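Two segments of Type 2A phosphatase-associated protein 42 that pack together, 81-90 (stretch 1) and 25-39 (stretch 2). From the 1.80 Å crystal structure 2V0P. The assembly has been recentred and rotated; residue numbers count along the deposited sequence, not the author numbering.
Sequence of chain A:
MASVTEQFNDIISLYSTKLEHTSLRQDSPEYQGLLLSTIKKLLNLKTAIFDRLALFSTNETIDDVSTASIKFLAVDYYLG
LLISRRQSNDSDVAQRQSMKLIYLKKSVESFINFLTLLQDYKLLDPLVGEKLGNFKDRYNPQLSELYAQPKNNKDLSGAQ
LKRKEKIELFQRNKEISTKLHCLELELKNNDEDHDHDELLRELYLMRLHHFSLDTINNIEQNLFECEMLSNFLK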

# COMPACT_ATOMS: atom_id res chain seq x y z
N LEU A 81 -9.97 -15.02 10.30
CA LEU A 81 -10.02 -15.41 8.94
C LEU A 81 -11.44 -15.20 8.30
O LEU A 81 -11.57 -14.74 7.16
CB LEU A 81 -9.61 -16.84 8.80
CG LEU A 81 -8.18 -17.27 9.07
CD1 LEU A 81 -8.14 -18.74 8.90
CD2 LEU A 81 -7.23 -16.55 8.08
N LEU A 82 -12.47 -15.56 9.04
CA LEU A 82 -13.82 -15.45 8.50
C LEU A 82 -14.28 -14.01 8.40
O LEU A 82 -14.81 -13.65 7.39
CB LEU A 82 -14.82 -16.25 9.36
CG LEU A 82 -14.54 -17.75 9.43
CD1 LEU A 82 -15.28 -18.28 10.65
CD2 LEU A 82 -15.03 -18.44 8.30
N ILE A 83 -14.09 -13.23 9.45
CA ILE A 83 -14.49 -11.86 9.50
C ILE A 83 -13.79 -11.01 8.41
O ILE A 83 -14.40 -10.21 7.80
CB ILE A 83 -14.26 -11.26 10.88
CG1 ILE A 83 -15.12 -11.99 11.93
CG2 ILE A 83 -14.70 -9.76 10.88
CD1 ILE A 83 -14.94 -11.55 13.22
N SER A 84 -12.51 -11.25 8.15
CA SER A 84 -11.83 -10.41 7.14
C SER A 84 -12.48 -10.53 5.76
O SER A 84 -12.25 -9.69 4.87
CB SER A 84 -10.35 -10.77 7.09
OG SER A 84 -10.19 -12.03 6.55
N ARG A 85 -13.34 -11.55 5.60
CA ARG A 85 -13.91 -11.90 4.34
C ARG A 85 -15.37 -11.34 4.12
O ARG A 85 -15.89 -11.44 3.05
CB ARG A 85 -13.88 -13.41 4.15
CG ARG A 85 -12.61 -14.00 3.66
CD ARG A 85 -12.50 -15.49 3.98
NE ARG A 85 -11.29 -16.03 3.36
CZ ARG A 85 -10.07 -15.92 3.86
NH1 ARG A 85 -9.86 -15.32 5.02
NH2 ARG A 85 -9.03 -16.40 3.20
N ARG A 86 -15.95 -10.77 5.17
CA ARG A 86 -17.27 -10.18 5.16
C ARG A 86 -17.27 -8.92 4.28
O ARG A 86 -16.31 -8.21 4.24
CB ARG A 86 -17.68 -9.84 6.59
CG ARG A 86 -18.03 -11.09 7.39
CD ARG A 86 -19.46 -11.57 7.03
NE ARG A 86 -20.51 -10.74 7.61
CZ ARG A 86 -21.63 -10.38 6.95
NH1 ARG A 86 -21.82 -10.74 5.69
NH2 ARG A 86 -22.55 -9.64 7.56
N GLN A 87 -18.38 -8.71 3.59
CA GLN A 87 -18.60 -7.50 2.83
C GLN A 87 -20.07 -7.09 2.95
O GLN A 87 -20.98 -7.93 3.04
CB GLN A 87 -18.32 -7.73 1.33
CG GLN A 87 -17.00 -8.18 1.02
CD GLN A 87 -16.76 -8.20 -0.47
OE1 GLN A 87 -17.55 -7.65 -1.27
NE2 GLN A 87 -15.66 -8.81 -0.85
N SER A 88 -20.30 -5.79 2.92
CA SER A 88 -21.68 -5.29 2.95
C SER A 88 -22.21 -5.18 1.53
O SER A 88 -21.43 -5.01 0.59
CB SER A 88 -21.74 -3.95 3.64
OG SER A 88 -22.96 -3.31 3.39
N ASN A 89 -23.52 -5.30 1.38
CA ASN A 89 -24.20 -5.05 0.09
C ASN A 89 -25.17 -3.86 0.15
O ASN A 89 -25.92 -3.60 -0.81
CB ASN A 89 -24.89 -6.33 -0.41
CG ASN A 89 -23.91 -7.29 -1.10
OD1 ASN A 89 -23.82 -8.47 -0.74
ND2 ASN A 89 -23.16 -6.77 -2.09
N ASP A 90 -25.13 -3.14 1.26
CA ASP A 90 -25.90 -1.92 1.41
C ASP A 90 -25.83 -1.06 0.14
O ASP A 90 -24.77 -0.90 -0.46
CB ASP A 90 -25.40 -1.14 2.63
CG ASP A 90 -26.42 -0.10 3.11
OD1 ASP A 90 -27.09 -0.36 4.14
OD2 ASP A 90 -26.57 0.96 2.47
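Stretch 2 (25-39) RQDSPEYQGLLLSTI

Stretch 2 enters as a type I turn, Arg25 to Ser28, and continues as a helix from Pro29 through Ile39, its first turn capped by Ser28 OG, which accepts from Tyr31 N at 2.8 Å. The register runs in reverse order: the nearest CA pairs are Leu82 with Ile39 (6.7 Å), Arg86 with Gln32 (6.4 Å) and Gln87 with Asp27 (6.4 Å). The two stretches bury 754 Å² between them.

Arg86 covers the most surface. Its CA-to-CB bond points sideways, yet chi1 to chi3, all m, fold the chain back over the helix. Arg86 CD lies 3.5 Å from Leu35 CD2, and Arg86 CG lies 3.6 Å from Ile39 CD1, and Leu36 CD1 sits over one guanidinium face, 3.8 Å from Arg86 NH2. At the guanidinium edge, Arg86 NH1 donates to Gln32 OE1 (3.0 Å, 140°).

The CA-to-CB bond of Gln87 points toward stretch 2, and its backbone N donates to that same Gln32 OE1 (2.9 Å, 159°). Gln32 NE2 is held by Gln26 O (2.7 Å) and gives a weak bond to Arg85 O (3.4 Å), so one amide ties the turn to the loop.

Leu82, whose CA-to-CB bond also points toward stretch 2, supplies the apolar end: its CB meets Ile39 CG1 at 3.6 Å, and its CD2 meets Leu35 CD1 at 3.9 Å.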

# COMPACT_ATOMS: atom_id res chain seq x y z
N ARG A 25 -19.04 -15.15 -6.59
CA ARG A 25 -18.67 -13.79 -6.24
C ARG A 25 -18.65 -13.58 -4.72
O ARG A 25 -19.50 -14.07 -3.97
CB ARG A 25 -19.61 -12.78 -6.89
CG ARG A 25 -19.47 -12.67 -8.41
CD ARG A 25 -20.40 -11.59 -8.89
NE ARG A 25 -20.07 -10.30 -8.28
CZ ARG A 25 -19.36 -9.35 -8.86
NH1 ARG A 25 -18.90 -9.50 -10.11
NH2 ARG A 25 -19.12 -8.22 -8.20
N GLN A 26 -17.65 -12.85 -4.24
CA GLN A 26 -17.51 -12.65 -2.83
C GLN A 26 -18.58 -11.67 -2.35
O GLN A 26 -18.92 -11.68 -1.18
CB GLN A 26 -16.11 -12.18 -2.45
CG GLN A 26 -15.87 -12.31 -0.96
CD GLN A 26 -14.66 -11.56 -0.47
OE1 GLN A 26 -13.60 -11.57 -1.13
NE2 GLN A 26 -14.80 -10.91 0.67
N ASP A 27 -19.10 -10.83 -3.23
CA ASP A 27 -20.23 -9.99 -2.81
C ASP A 27 -21.55 -10.75 -2.91
O ASP A 27 -22.55 -10.15 -2.77
CB ASP A 27 -20.33 -8.64 -3.61
CG ASP A 27 -20.61 -8.83 -5.06
OD1 ASP A 27 -20.91 -9.95 -5.48
OD2 ASP A 27 -20.53 -7.81 -5.84
N SER A 28 -21.52 -12.03 -3.28
CA SER A 28 -22.72 -12.79 -3.52
C SER A 28 -23.49 -13.06 -2.21
O SER A 28 -22.90 -13.24 -1.16
CB SER A 28 -22.42 -14.10 -4.25
OG SER A 28 -21.90 -15.05 -3.38
N PRO A 29 -24.82 -13.01 -2.27
CA PRO A 29 -25.52 -13.32 -1.01
C PRO A 29 -25.35 -14.76 -0.59
O PRO A 29 -25.45 -15.05 0.58
CB PRO A 29 -26.99 -13.04 -1.34
CG PRO A 29 -27.07 -13.17 -2.80
CD PRO A 29 -25.76 -12.66 -3.34
N GLU A 30 -25.05 -15.63 -1.54
CA GLU A 30 -24.82 -17.04 -1.29
C GLU A 30 -23.50 -17.13 -0.52
O GLU A 30 -23.47 -17.75 0.49
CB GLU A 30 -24.76 -17.88 -2.58
CG GLU A 30 -26.04 -18.08 -3.30
CD GLU A 30 -26.49 -16.87 -4.11
OE1 GLU A 30 -25.63 -16.01 -4.43
OE2 GLU A 30 -27.70 -16.81 -4.43
N TYR A 31 -22.44 -16.46 -0.97
CA TYR A 31 -21.19 -16.46 -0.19
C TYR A 31 -21.31 -15.76 1.18
O TYR A 31 -20.92 -16.30 2.17
CB TYR A 31 -19.99 -15.93 -1.02
CG TYR A 31 -18.67 -15.93 -0.28
CD1 TYR A 31 -17.86 -17.05 -0.30
CD2 TYR A 31 -18.25 -14.84 0.42
CE1 TYR A 31 -16.72 -17.10 0.40
CE2 TYR A 31 -17.07 -14.86 1.11
CZ TYR A 31 -16.31 -16.02 1.09
OH TYR A 31 -15.11 -16.07 1.75
N GLN A 32 -21.81 -14.54 1.22
CA GLN A 32 -21.83 -13.79 2.45
C GLN A 32 -22.79 -14.48 3.47
O GLN A 32 -22.55 -14.43 4.68
CB GLN A 32 -22.25 -12.36 2.22
CG GLN A 32 -21.23 -11.48 1.51
CD GLN A 32 -19.94 -11.46 2.25
OE1 GLN A 32 -19.91 -11.21 3.45
NE2 GLN A 32 -18.89 -11.78 1.56
N GLY A 33 -23.85 -15.07 2.94
CA GLY A 33 -24.88 -15.77 3.68
C GLY A 33 -24.27 -16.91 4.48
O GLY A 33 -24.43 -16.93 5.66
N LEU A 34 -23.55 -17.80 3.82
CA LEU A 34 -22.80 -18.91 4.49
C LEU A 34 -21.71 -18.40 5.41
O LEU A 34 -21.50 -18.93 6.51
CB LEU A 34 -22.18 -19.86 3.47
CG LEU A 34 -21.35 -21.05 3.95
CD1 LEU A 34 -22.25 -21.97 4.80
CD2 LEU A 34 -20.87 -21.77 2.74
N LEU A 35 -21.03 -17.33 5.00
CA LEU A 35 -19.99 -16.76 5.82
C LEU A 35 -20.56 -16.22 7.14
O LEU A 35 -20.04 -16.53 8.21
CB LEU A 35 -19.17 -15.70 5.02
CG LEU A 35 -18.02 -15.04 5.76
CD1 LEU A 35 -16.81 -15.94 5.91
CD2 LEU A 35 -17.65 -13.78 5.08
N LEU A 36 -21.63 -15.46 7.04
CA LEU A 36 -22.30 -14.93 8.18
C LEU A 36 -22.80 -16.03 9.11
O LEU A 36 -22.68 -15.91 10.24
CB LEU A 36 -23.46 -14.05 7.79
CG LEU A 36 -24.22 -13.42 8.93
CD1 LEU A 36 -23.31 -12.62 9.85
CD2 LEU A 36 -25.34 -12.55 8.42
N SER A 37 -23.37 -17.08 8.60
CA SER A 37 -23.92 -18.11 9.52
C SER A 37 -22.78 -18.90 10.16
O SER A 37 -22.88 -19.27 11.31
CB SER A 37 -24.93 -19.01 8.87
OG SER A 37 -24.37 -19.73 7.82
N THR A 38 -21.70 -19.10 9.42
CA THR A 38 -20.50 -19.69 9.96
C THR A 38 -19.93 -18.89 11.11
O THR A 38 -19.57 -19.42 12.20
CB THR A 38 -19.52 -20.07 8.90
OG1 THR A 38 -20.17 -20.88 7.97
CG2 THR A 38 -18.24 -20.91 9.52
N ILE A 39 -19.80 -17.60 10.93
CA ILE A 39 -19.33 -16.78 11.99
C ILE A 39 -20.25 -16.84 13.19
O ILE A 39 -19.77 -16.99 14.31
CB ILE A 39 -19.18 -15.29 11.50
CG1 ILE A 39 -18.02 -15.18 10.54
CG2 ILE A 39 -18.97 -14.40 12.61
CD1 ILE A 39 -18.15 -13.76 9.78